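Local coordinates for protein imine reductase (Bacillus cereus, PDB 4D3D) that catalyses the NADPH-dependent, S-selective reduction of imines such as 2-methylpyrroline, at residues Ser69-Ala74 against Glu96-Asn101; Ala35-Phe40 against Asp58-Lys63; Thr86-Met91 against His132-Val137; Leu41-Ser46 against Leu167-Ser172. One frame throughout, in Å; residues are numbered along the deposited sequence.

Contact 1. Residues Ser69-Ala74 against Glu96-Asn101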
loop_
_atom_site.group_PDB
_atom_site.type_symbol
_atom_site.label_atom_id
_atom_site.label_comp_id
_atom_site.label_asym_id
_atom_site.label_seq_id
_atom_site.Cartn_x
_atom_site.Cartn_y
_atom_site.Cartn_z
ATOM N N SER B 69 -46.320 -9.774 1.569
ATOM C CA SER B 69 -46.308 -9.696 3.024
ATOM C C SER B 69 -45.257 -10.589 3.713
ATOM O O SER B 69 -44.648 -10.214 4.760
ATOM C CB SER B 69 -47.723 -10.036 3.552
ATOM O OG SER B 69 -47.743 -9.986 5.016
ATOM N N THR B 70 -45.031 -11.767 3.132
ATOM C CA THR B 70 -44.214 -12.800 3.818
ATOM C C THR B 70 -43.038 -13.282 2.967
ATOM O O THR B 70 -43.053 -13.210 1.717
ATOM C CB THR B 70 -45.064 -14.042 4.176
ATOM O OG1 THR B 70 -45.439 -14.810 3.024
ATOM C CG2 THR B 70 -46.352 -13.665 4.900
ATOM N N VAL B 71 -42.063 -13.851 3.651
ATOM C CA VAL B 71 -40.836 -14.451 2.998
ATOM C C VAL B 71 -41.301 -15.584 2.060
ATOM O O VAL B 71 -40.782 -15.724 0.965
ATOM C CB VAL B 71 -39.893 -14.969 4.093
ATOM C CG1 VAL B 71 -38.745 -15.840 3.556
ATOM C CG2 VAL B 71 -39.312 -13.777 4.846
ATOM N N ASN B 72 -42.320 -16.344 2.489
ATOM C CA ASN B 72 -42.869 -17.493 1.691
ATOM C C ASN B 72 -43.324 -17.004 0.359
ATOM O O ASN B 72 -43.039 -17.604 -0.690
ATOM C CB ASN B 72 -44.003 -18.227 2.455
ATOM C CG ASN B 72 -43.484 -19.388 3.226
ATOM O OD1 ASN B 72 -44.179 -20.036 4.012
ATOM N ND2 ASN B 72 -42.239 -19.675 2.980
ATOM N N GLU B 73 -44.064 -15.893 0.342
ATOM C CA GLU B 73 -44.566 -15.365 -0.904
ATOM C C GLU B 73 -43.438 -14.855 -1.796
ATOM O O GLU B 73 -43.466 -15.000 -3.057
ATOM C CB GLU B 73 -45.604 -14.238 -0.608
ATOM C CG GLU B 73 -46.896 -14.771 0.031
ATOM C CD GLU B 73 -47.692 -13.600 0.566
ATOM O OE1 GLU B 73 -47.257 -13.030 1.547
ATOM O OE2 GLU B 73 -48.651 -13.190 -0.044
ATOM N N ALA B 74 -42.432 -14.242 -1.166
ATOM C CA ALA B 74 -41.323 -13.704 -1.925
ATOM C C ALA B 74 -40.546 -14.874 -2.614
ATOM O O ALA B 74 -40.152 -14.762 -3.750
ATOM C CB ALA B 74 -40.377 -12.868 -1.028
ATOM N N GLU B 96 -34.328 -20.166 7.630
ATOM C CA GLU B 96 -34.337 -21.434 8.417
ATOM C C GLU B 96 -35.770 -21.865 8.706
ATOM O O GLU B 96 -36.102 -23.072 8.540
ATOM C CB GLU B 96 -33.492 -21.376 9.712
ATOM C CG GLU B 96 -33.323 -22.752 10.444
ATOM C CD GLU B 96 -34.544 -23.157 11.264
ATOM O OE1 GLU B 96 -35.276 -22.236 11.710
ATOM O OE2 GLU B 96 -34.840 -24.397 11.362
ATOM N N PRO B 97 -36.653 -20.899 9.089
ATOM C CA PRO B 97 -38.016 -21.341 9.450
ATOM C C PRO B 97 -38.817 -21.800 8.280
ATOM O O PRO B 97 -39.895 -22.398 8.522
ATOM C CB PRO B 97 -38.644 -20.070 10.054
ATOM C CG PRO B 97 -37.432 -19.316 10.630
ATOM C CD PRO B 97 -36.377 -19.525 9.536
ATOM N N VAL B 98 -38.376 -21.491 7.064
ATOM C CA VAL B 98 -39.052 -21.902 5.845
ATOM C C VAL B 98 -38.170 -22.803 4.957
ATOM O O VAL B 98 -38.295 -22.811 3.770
ATOM C CB VAL B 98 -39.612 -20.694 5.078
ATOM C CG1 VAL B 98 -40.739 -20.048 5.892
ATOM C CG2 VAL B 98 -38.552 -19.682 4.749
ATOM N N SER B 99 -37.347 -23.599 5.613
ATOM C CA SER B 99 -36.283 -24.387 4.915
ATOM C C SER B 99 -36.885 -25.365 3.902
ATOM O O SER B 99 -36.222 -25.711 2.894
ATOM C CB SER B 99 -35.649 -25.290 5.971
ATOM O OG SER B 99 -34.668 -24.647 6.717
ATOM N N GLU B 100 -38.117 -25.821 4.147
ATOM C CA GLU B 100 -38.821 -26.719 3.202
ATOM C C GLU B 100 -39.290 -26.092 1.879
ATOM O O GLU B 100 -39.822 -26.794 0.979
ATOM C CB GLU B 100 -40.002 -27.370 3.963
ATOM C CG GLU B 100 -41.271 -26.479 4.152
ATOM C CD GLU B 100 -41.324 -25.507 5.382
ATOM O OE1 GLU B 100 -40.245 -25.235 5.980
ATOM O OE2 GLU B 100 -42.460 -24.990 5.714
ATOM N N ASN B 101 -39.136 -24.777 1.710
ATOM C CA ASN B 101 -39.583 -24.074 0.551
ATOM C C ASN B 101 -38.502 -23.590 -0.381
ATOM O O ASN B 101 -38.754 -22.757 -1.291
ATOM C CB ASN B 101 -40.460 -22.896 0.987
ATOM C CG ASN B 101 -41.769 -23.352 1.652
ATOM O OD1 ASN B 101 -42.358 -24.376 1.277
ATOM N ND2 ASN B 101 -42.212 -22.623 2.644
#
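A small surface contact joins Val-71 and Asn-72, in the first turn of helix 71-77, to Val-98 and Asn-101 in the segment that follows helix 88-95. Its apolar part is a methyl-to-methyl touch, Val-71 CG1 lying 4.0 Å from Val-98 CG2. On Val-71 the touching methyl stands anti to the backbone N (chi1 169°), while on Val-98 it is the branch held between the backbone N and the carbonyl carbon. The other methyl of Val-98 serves a second neighbour: CG1 packs against the side-chain amide of Asn-72, which runs past the valine in the opposite direction. Beyond it the side chains of Asn-72 and Asn-101 meet; in the conformer of Asn-72 described here, the amide planes are 73° apart. Each backbone is secured on its own side. Thr-70 and Glu-73 form a capping box, in which Glu-73 N gives a bond to Thr-70 OG1 (3.2 Å) and Thr-70 N returns a weak one to Glu-73 OE1 (3.0 Å, 133°). In the partner segment Glu-96 O receives both Ser-99 N and Ser-99 OG, the latter at 2.8 Å, and Ser-99 OG also bonds Arg-128 NE. Val-71 also touches Trp-50 of strand 46-50. The start of one helix and the segment after another thus meet on the surface of the Rossmann-type domain, the helix start being closed by a classical N-terminal capping box.

Contact 2. Residues Ala35-Phe40 against Asp58-Lys63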
loop_
_atom_site.group_PDB
_atom_site.type_symbol
_atom_site.label_atom_id
_atom_site.label_comp_id
_atom_site.label_asym_id
_atom_site.label_seq_id
_atom_site.Cartn_x
_atom_site.Cartn_y
_atom_site.Cartn_z
ATOM N N ALA B 35 -31.629 0.274 -4.873
ATOM C CA ALA B 35 -31.053 0.692 -6.133
ATOM C C ALA B 35 -31.149 -0.407 -7.158
ATOM O O ALA B 35 -31.317 -0.173 -8.360
ATOM C CB ALA B 35 -29.586 1.091 -5.966
ATOM N N MET B 36 -30.975 -1.641 -6.705
ATOM C CA MET B 36 -31.101 -2.761 -7.633
ATOM C C MET B 36 -32.514 -2.997 -8.110
ATOM O O MET B 36 -32.771 -3.201 -9.319
ATOM C CB MET B 36 -30.572 -4.036 -6.918
ATOM C CG MET B 36 -29.063 -4.013 -6.698
ATOM S SD MET B 36 -28.481 -5.430 -5.757
ATOM C CE MET B 36 -26.751 -5.176 -6.052
ATOM N N ALA B 37 -33.482 -3.003 -7.191
ATOM C CA ALA B 37 -34.867 -3.118 -7.601
ATOM C C ALA B 37 -35.258 -2.005 -8.605
ATOM O O ALA B 37 -36.006 -2.204 -9.551
ATOM C CB ALA B 37 -35.778 -3.099 -6.360
ATOM N N ASP B 38 -34.776 -0.814 -8.345
ATOM C CA ASP B 38 -35.077 0.354 -9.197
ATOM C C ASP B 38 -34.578 0.139 -10.638
ATOM O O ASP B 38 -35.308 0.370 -11.638
ATOM C CB ASP B 38 -34.412 1.560 -8.521
ATOM C CG ASP B 38 -35.087 2.834 -8.809
ATOM O OD1 ASP B 38 -36.229 3.031 -8.329
ATOM O OD2 ASP B 38 -34.462 3.645 -9.507
ATOM N N VAL B 39 -33.347 -0.345 -10.759
ATOM C CA VAL B 39 -32.775 -0.619 -12.078
ATOM C C VAL B 39 -33.446 -1.757 -12.763
ATOM O O VAL B 39 -33.708 -1.675 -13.955
ATOM C CB VAL B 39 -31.279 -0.905 -11.999
ATOM C CG1 VAL B 39 -30.729 -1.470 -13.312
ATOM C CG2 VAL B 39 -30.597 0.385 -11.665
ATOM N N PHE B 40 -33.778 -2.827 -12.019
ATOM C CA PHE B 40 -34.568 -3.873 -12.622
ATOM C C PHE B 40 -35.915 -3.308 -13.186
ATOM O O PHE B 40 -36.290 -3.691 -14.295
ATOM C CB PHE B 40 -34.860 -5.033 -11.633
ATOM C CG PHE B 40 -33.703 -5.966 -11.389
ATOM C CD1 PHE B 40 -32.979 -6.533 -12.440
ATOM C CD2 PHE B 40 -33.373 -6.335 -10.067
ATOM C CE1 PHE B 40 -31.898 -7.390 -12.197
ATOM C CE2 PHE B 40 -32.332 -7.246 -9.809
ATOM C CZ PHE B 40 -31.604 -7.777 -10.882
ATOM N N ASP B 58 -42.343 1.374 0.073
ATOM C CA ASP B 58 -43.377 2.256 -0.532
ATOM C C ASP B 58 -42.981 2.908 -1.864
ATOM O O ASP B 58 -43.783 2.953 -2.789
ATOM C CB ASP B 58 -43.826 3.368 0.471
ATOM C CG ASP B 58 -44.540 2.824 1.698
ATOM O OD1 ASP B 58 -45.150 1.736 1.649
ATOM O OD2 ASP B 58 -44.511 3.509 2.746
ATOM N N GLN B 59 -41.766 3.444 -1.981
ATOM C CA GLN B 59 -41.407 4.163 -3.229
ATOM C C GLN B 59 -41.364 3.199 -4.419
ATOM O O GLN B 59 -41.792 3.503 -5.554
ATOM C CB GLN B 59 -40.079 4.895 -3.081
ATOM N N LEU B 60 -40.835 1.997 -4.154
ATOM C CA LEU B 60 -40.724 0.975 -5.195
ATOM C C LEU B 60 -42.096 0.497 -5.650
ATOM O O LEU B 60 -42.306 0.218 -6.812
ATOM C CB LEU B 60 -39.860 -0.199 -4.668
ATOM C CG LEU B 60 -38.374 0.135 -4.539
ATOM C CD1 LEU B 60 -37.650 -0.935 -3.701
ATOM C CD2 LEU B 60 -37.716 0.329 -5.903
ATOM N N VAL B 61 -43.030 0.375 -4.711
ATOM C CA VAL B 61 -44.407 -0.039 -5.067
ATOM C C VAL B 61 -45.066 1.001 -6.028
ATOM O O VAL B 61 -45.739 0.647 -6.972
ATOM C CB VAL B 61 -45.245 -0.270 -3.803
ATOM C CG1 VAL B 61 -46.702 -0.485 -4.136
ATOM C CG2 VAL B 61 -44.750 -1.528 -3.091
ATOM N N ALA B 62 -44.839 2.268 -5.744
ATOM C CA ALA B 62 -45.358 3.347 -6.601
ATOM C C ALA B 62 -44.756 3.260 -7.994
ATOM O O ALA B 62 -45.405 3.608 -8.964
ATOM C CB ALA B 62 -45.036 4.692 -5.986
ATOM N N LYS B 63 -43.524 2.767 -8.085
ATOM C CA LYS B 63 -42.878 2.552 -9.371
ATOM C C LYS B 63 -43.257 1.224 -10.067
ATOM O O LYS B 63 -42.728 0.931 -11.165
ATOM C CB LYS B 63 -41.361 2.637 -9.201
ATOM C CG LYS B 63 -40.848 3.988 -8.740
#
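Leu-60 sets its CG anti to its carbonyl carbon (chi1 -72°), and a chi2 of 166° turns the forked end so that both methyls face helix 31-42. Asp-38 has its CG on the side opposite its backbone N (chi1 -152°), which brings OD1 nearer the leucine than the direction of the CB alone would. The result is a fork over a small residue: Leu-60 CD1 lies 3.9 Å from Ala-37 CB, and Leu-60 CD2 is 4.0 Å from the same Ala-37 CB. The second methyl is shared, since Leu-60 CD2 also stands 3.9 Å from Asp-38 OD1. That last approach is plain van der Waals contact of a methyl with a carboxylate oxygen, and no hydrogen bond links the two segments. Asp-38 CA and Leu-60 CA are 6.9 Å apart, a close approach of the two backbones. Burial is uneven: Ala-37 and Leu-60 are enclosed, whereas Asp-38 is exposed and marks the solvent border. At the start of the short helix, Asp-58 OD1 makes a salt bridge with Arg-67 NH1. Leu-60 is also bordered by Gln-34 and Leu-41 of helix 31-42 and by Ala-65, while Ala-37 has Val-47 of strand 46-50 beside it; helix 58-62 therefore packs against helix 31-42 through Ala-37 and Asp-38, while Met-36 and Phe-40 of that helix meet Leu-170 of helix 157-170.

Contact 3. Residues Thr86-Met91 against His132-Val137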
loop_
_atom_site.group_PDB
_atom_site.type_symbol
_atom_site.label_atom_id
_atom_site.label_comp_id
_atom_site.label_asym_id
_atom_site.label_seq_id
_atom_site.Cartn_x
_atom_site.Cartn_y
_atom_site.Cartn_z
ATOM N N THR B 86 -28.007 -7.233 5.296
ATOM C CA THR B 86 -26.882 -6.596 5.983
ATOM C C THR B 86 -25.804 -7.599 6.433
ATOM O O THR B 86 -24.661 -7.217 6.601
ATOM C CB THR B 86 -27.359 -5.757 7.213
ATOM O OG1 THR B 86 -28.084 -6.601 8.105
ATOM C CG2 THR B 86 -28.224 -4.557 6.817
ATOM N N ASP B 87 -26.160 -8.889 6.623
ATOM C CA ASP B 87 -25.257 -9.902 7.158
ATOM C C ASP B 87 -25.765 -11.275 6.740
ATOM O O ASP B 87 -26.986 -11.412 6.544
ATOM C CB ASP B 87 -25.302 -9.847 8.680
ATOM C CG ASP B 87 -24.137 -10.574 9.353
ATOM O OD1 ASP B 87 -24.168 -11.806 9.608
ATOM O OD2 ASP B 87 -23.180 -9.868 9.705
ATOM N N TYR B 88 -24.906 -12.285 6.699
ATOM C CA TYR B 88 -25.389 -13.665 6.501
ATOM C C TYR B 88 -26.266 -14.182 7.626
ATOM O O TYR B 88 -27.195 -15.052 7.379
ATOM C CB TYR B 88 -24.216 -14.656 6.324
ATOM C CG TYR B 88 -23.649 -14.688 4.935
ATOM C CD1 TYR B 88 -22.718 -13.727 4.482
ATOM C CD2 TYR B 88 -24.058 -15.695 4.034
ATOM C CE1 TYR B 88 -22.221 -13.770 3.184
ATOM C CE2 TYR B 88 -23.544 -15.749 2.759
ATOM C CZ TYR B 88 -22.639 -14.833 2.332
ATOM O OH TYR B 88 -22.260 -14.888 1.004
ATOM N N ASN B 89 -26.070 -13.673 8.851
ATOM C CA ASN B 89 -27.000 -14.077 9.913
ATOM C C ASN B 89 -28.480 -13.809 9.633
ATOM O O ASN B 89 -29.352 -14.582 10.128
ATOM C CB ASN B 89 -26.606 -13.521 11.273
ATOM C CG ASN B 89 -25.354 -14.187 11.752
ATOM O OD1 ASN B 89 -24.985 -15.270 11.246
ATOM N ND2 ASN B 89 -24.648 -13.531 12.609
ATOM N N VAL B 90 -28.739 -12.743 8.904
ATOM C CA VAL B 90 -30.105 -12.343 8.560
ATOM C C VAL B 90 -30.622 -13.495 7.660
ATOM O O VAL B 90 -31.744 -13.897 7.790
ATOM C CB VAL B 90 -30.227 -11.002 7.804
ATOM C CG1 VAL B 90 -31.662 -10.741 7.394
ATOM C CG2 VAL B 90 -29.739 -9.839 8.692
ATOM N N MET B 91 -29.804 -13.967 6.709
ATOM C CA MET B 91 -30.244 -15.078 5.832
ATOM C C MET B 91 -30.760 -16.274 6.580
ATOM O O MET B 91 -31.861 -16.766 6.308
ATOM C CB MET B 91 -29.142 -15.514 4.822
ATOM C CG MET B 91 -29.672 -16.434 3.783
ATOM S SD MET B 91 -28.485 -17.588 3.006
ATOM C CE MET B 91 -28.062 -18.619 4.357
ATOM N N HIS B 132 -26.549 -21.433 -4.667
ATOM C CA HIS B 132 -26.017 -20.194 -4.047
ATOM C C HIS B 132 -25.023 -19.537 -5.017
ATOM O O HIS B 132 -24.203 -20.251 -5.564
ATOM C CB HIS B 132 -25.370 -20.499 -2.742
ATOM C CG HIS B 132 -24.676 -19.335 -2.083
ATOM N ND1 HIS B 132 -23.387 -18.941 -2.385
ATOM C CD2 HIS B 132 -25.088 -18.512 -1.102
ATOM C CE1 HIS B 132 -23.026 -17.934 -1.609
ATOM N NE2 HIS B 132 -24.058 -17.626 -0.849
ATOM N N ILE B 133 -25.233 -18.259 -5.339
ATOM C CA ILE B 133 -24.194 -17.446 -6.064
ATOM C C ILE B 133 -23.723 -16.398 -5.083
ATOM O O ILE B 133 -24.537 -15.720 -4.398
ATOM C CB ILE B 133 -24.699 -16.843 -7.336
ATOM C CG1 ILE B 133 -25.128 -17.876 -8.374
ATOM C CG2 ILE B 133 -23.647 -15.963 -7.962
ATOM C CD1 ILE B 133 -25.973 -17.214 -9.443
ATOM N N THR B 134 -22.383 -16.306 -4.915
ATOM C CA THR B 134 -21.797 -15.279 -4.065
ATOM C C THR B 134 -21.515 -14.078 -4.887
ATOM O O THR B 134 -20.868 -14.197 -5.906
ATOM C CB THR B 134 -20.482 -15.764 -3.394
ATOM O OG1 THR B 134 -20.751 -17.021 -2.787
ATOM C CG2 THR B 134 -19.982 -14.801 -2.286
ATOM N N GLY B 135 -21.897 -12.891 -4.414
ATOM C CA GLY B 135 -21.556 -11.669 -5.116
ATOM C C GLY B 135 -20.856 -10.645 -4.190
ATOM O O GLY B 135 -21.288 -10.433 -3.070
ATOM N N GLY B 136 -19.784 -10.046 -4.694
ATOM C CA GLY B 136 -18.973 -9.020 -4.039
ATOM C C GLY B 136 -19.075 -7.732 -4.837
ATOM O O GLY B 136 -18.361 -7.550 -5.801
ATOM N N VAL B 137 -20.037 -6.877 -4.466
ATOM C CA VAL B 137 -20.292 -5.650 -5.239
ATOM C C VAL B 137 -19.195 -4.629 -4.915
ATOM O O VAL B 137 -18.969 -4.328 -3.764
ATOM C CB VAL B 137 -21.688 -5.084 -4.942
ATOM C CG1 VAL B 137 -21.959 -3.818 -5.774
ATOM C CG2 VAL B 137 -22.777 -6.140 -5.223
#
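The backbones stay well apart, with Tyr-88 CA and Thr-134 CA 11.3 Å from each other, so the opening turn of helix 88-95 reaches strand 131-137 through one long side chain. Tyr-88 has its CG anti to the carbonyl carbon (chi1 -81°), which sends the ring toward the strand. Its hydroxyl end meets His-132 edge on: Tyr-88 OH lies at the edge of the imidazole, near its plane. Tyr-88 OH also faces a methyl, Thr-134 CG2, at 4.0 Å, the two side chains crossing at about a right angle. The hydroxyl of Thr-134 is engaged by Pro-180 O. At the helix start Asp-87 is the N-cap; in the conformer described here, its OD1 accepts from Asn-89 N at 2.8 Å with a nearly straight angle of 169° through the anti lone pair. Ala-118 and Ala-121 of helix 115-127 and Asn-109 of strand 106-109 also border the tyrosine, placing it in the packing between helices and sheet. With no hydrogen bond between the segments, cohesion here comes from van der Waals packing of a buried phenol against an imidazole edge and a methyl.

Contact 4. Residues Leu41-Ser46 against Leu167-Ser172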
loop_
_atom_site.group_PDB
_atom_site.type_symbol
_atom_site.label_atom_id
_atom_site.label_comp_id
_atom_site.label_asym_id
_atom_site.label_seq_id
_atom_site.Cartn_x
_atom_site.Cartn_y
_atom_site.Cartn_z
ATOM N N LEU B 41 -36.606 -2.459 -12.407
ATOM C CA LEU B 41 -37.906 -1.875 -12.852
ATOM C C LEU B 41 -37.723 -1.044 -14.116
ATOM O O LEU B 41 -38.488 -1.172 -15.078
ATOM C CB LEU B 41 -38.577 -1.011 -11.762
ATOM C CG LEU B 41 -39.202 -1.846 -10.621
ATOM C CD1 LEU B 41 -39.496 -0.964 -9.409
ATOM C CD2 LEU B 41 -40.451 -2.641 -11.067
ATOM N N GLU B 42 -36.679 -0.253 -14.116
ATOM C CA GLU B 42 -36.352 0.557 -15.291
ATOM C C GLU B 42 -36.146 -0.293 -16.551
ATOM O O GLU B 42 -36.524 0.132 -17.626
ATOM C CB GLU B 42 -35.118 1.384 -15.001
ATOM C CG GLU B 42 -34.674 2.297 -16.139
ATOM C CD GLU B 42 -33.382 3.010 -15.806
ATOM O OE1 GLU B 42 -33.045 3.061 -14.602
ATOM O OE2 GLU B 42 -32.712 3.503 -16.746
ATOM N N TYR B 43 -35.566 -1.477 -16.420
ATOM C CA TYR B 43 -35.281 -2.325 -17.560
ATOM C C TYR B 43 -36.418 -3.290 -17.830
ATOM O O TYR B 43 -36.238 -4.296 -18.555
ATOM C CB TYR B 43 -33.881 -3.026 -17.403
ATOM C CG TYR B 43 -32.731 -2.059 -17.735
ATOM C CD1 TYR B 43 -32.295 -1.125 -16.806
ATOM C CD2 TYR B 43 -32.144 -2.023 -19.011
ATOM C CE1 TYR B 43 -31.281 -0.192 -17.100
ATOM C CE2 TYR B 43 -31.136 -1.095 -19.314
ATOM C CZ TYR B 43 -30.719 -0.173 -18.368
ATOM O OH TYR B 43 -29.712 0.739 -18.648
ATOM N N GLY B 44 -37.603 -3.021 -17.268
ATOM C CA GLY B 44 -38.755 -3.797 -17.635
ATOM C C GLY B 44 -38.972 -5.127 -16.911
ATOM O O GLY B 44 -39.735 -5.962 -17.385
ATOM N N TYR B 45 -38.278 -5.373 -15.810
ATOM C CA TYR B 45 -38.490 -6.600 -15.066
ATOM C C TYR B 45 -39.724 -6.488 -14.218
ATOM O O TYR B 45 -40.088 -5.401 -13.736
ATOM C CB TYR B 45 -37.292 -6.854 -14.133
ATOM C CG TYR B 45 -36.124 -7.476 -14.851
ATOM C CD1 TYR B 45 -35.412 -6.751 -15.798
ATOM C CD2 TYR B 45 -35.778 -8.828 -14.654
ATOM C CE1 TYR B 45 -34.387 -7.330 -16.528
ATOM C CE2 TYR B 45 -34.742 -9.417 -15.374
ATOM C CZ TYR B 45 -34.037 -8.671 -16.305
ATOM O OH TYR B 45 -33.005 -9.228 -17.043
ATOM N N SER B 46 -40.390 -7.611 -14.037
ATOM C CA SER B 46 -41.378 -7.766 -12.976
ATOM C C SER B 46 -40.541 -8.023 -11.685
ATOM O O SER B 46 -39.738 -8.935 -11.696
ATOM C CB SER B 46 -42.226 -8.990 -13.260
ATOM O OG SER B 46 -43.035 -9.308 -12.135
ATOM N N LEU B 167 -28.147 -10.710 -13.878
ATOM C CA LEU B 167 -27.174 -10.070 -12.978
ATOM C C LEU B 167 -26.494 -8.900 -13.686
ATOM O O LEU B 167 -26.237 -7.913 -13.087
ATOM C CB LEU B 167 -26.123 -11.093 -12.454
ATOM C CG LEU B 167 -26.782 -12.147 -11.550
ATOM C CD1 LEU B 167 -25.756 -13.214 -11.209
ATOM C CD2 LEU B 167 -27.379 -11.510 -10.299
ATOM N N GLU B 168 -26.215 -9.041 -14.982
ATOM C CA GLU B 168 -25.522 -7.968 -15.756
ATOM C C GLU B 168 -26.382 -6.750 -16.105
ATOM O O GLU B 168 -25.872 -5.721 -16.558
ATOM C CB GLU B 168 -24.838 -8.593 -16.988
ATOM C CG GLU B 168 -23.600 -9.363 -16.606
ATOM C CD GLU B 168 -22.893 -10.065 -17.739
ATOM O OE1 GLU B 168 -23.328 -10.003 -18.894
ATOM O OE2 GLU B 168 -21.897 -10.727 -17.474
ATOM N N VAL B 169 -27.682 -6.810 -15.809
ATOM C CA VAL B 169 -28.480 -5.593 -15.783
ATOM C C VAL B 169 -28.012 -4.643 -14.658
ATOM O O VAL B 169 -28.061 -3.415 -14.782
ATOM C CB VAL B 169 -29.964 -5.953 -15.570
ATOM C CG1 VAL B 169 -30.806 -4.711 -15.362
ATOM C CG2 VAL B 169 -30.447 -6.831 -16.705
ATOM N N LEU B 170 -27.503 -5.210 -13.560
ATOM C CA LEU B 170 -27.051 -4.412 -12.425
ATOM C C LEU B 170 -25.640 -3.801 -12.596
ATOM O O LEU B 170 -25.420 -2.626 -12.262
ATOM C CB LEU B 170 -27.072 -5.267 -11.136
ATOM C CG LEU B 170 -28.437 -5.869 -10.810
ATOM C CD1 LEU B 170 -28.294 -6.651 -9.523
ATOM C CD2 LEU B 170 -29.551 -4.806 -10.708
ATOM N N THR B 171 -24.694 -4.623 -13.007
ATOM C CA THR B 171 -23.286 -4.260 -13.196
ATOM C C THR B 171 -22.639 -5.251 -14.171
ATOM O O THR B 171 -23.222 -6.309 -14.470
ATOM C CB THR B 171 -22.422 -4.327 -11.874
ATOM O OG1 THR B 171 -22.169 -5.701 -11.525
ATOM C CG2 THR B 171 -23.025 -3.662 -10.704
ATOM N N SER B 172 -21.414 -4.957 -14.650
ATOM C CA SER B 172 -20.589 -5.960 -15.304
ATOM C C SER B 172 -20.172 -7.037 -14.293
ATOM O O SER B 172 -20.207 -6.795 -13.103
ATOM C CB SER B 172 -19.367 -5.333 -15.974
ATOM O OG SER B 172 -19.862 -4.498 -17.009
#
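Val-169, near the end of helix 157-170, is wedged between two tyrosines that flank the turn after helix 31-42, and its two methyls divide the work. CG2, lying anti to the carbonyl carbon while CG1 is anti to the backbone N (chi1 173°), meets the buried tyrosine. This is the tighter half: Val-169 CG2 comes within 3.5 Å of Tyr-45 OH and 4.0 Å of Tyr-45 CE1, touching the phenol at its outer end. Thr-166 and Phe-40 lie beside the same ring, the Phe-40 and Tyr-45 planes meeting at about 50°. The turn that presents both tyrosines is a Schellman motif. Gly-44 N donates to Leu-41 O at 3.0 Å and Tyr-45 N pairs with Phe-40 O, while Gly-44 takes a positive phi of 84° as the C-prime residue. At these backbone angles a CB would jam against the preceding carbonyl O, which explains a glycine between the two aromatic residues. The chain then enters strand 46-50, as expected where a helix returns to the sheet of a Rossmann-type domain. The other half is looser and faces solvent. Val-169 CG1 sits 4.0 Å from Tyr-43 CG, with Tyr-43 CB and CD1 scarcely farther off, so it is the root of this side chain that touches. Tyr-43 is exposed, in contrast to the enclosed Tyr-45. Neither tyrosine hydrogen-bonds across the contact; Val-169 also touches Val-39 and Phe-40 of helix 31-42.

Overall arrangement
All four contacts fall in the N-terminal, Rossmann-type half of the chain. Contacts 2 and 4 are the nearest pair, with centres 11 Å apart; they share helix 31-42 and meet directly, Phe-40 CZ lying 3.6 Å from Leu-170 CD2. Contact 2 also brushes contact 3, where Met-36 CE is 4.2 Å from Val-137 CG2, although their centres are 20 Å apart. Contact 1 lies at the periphery, its centre 17 Å from that of contact 3 and 22 Å from that of contact 2. The Gly-28, Gly-30, Gly-33 pattern, consistent with dinucleotide binding, lies near Ala-37 of contact 2 without touching it. The polyether pocket, which includes Phe-232 and Tyr-236, is formed by residues of helix 215-242, and none of the four contacts contributes to it.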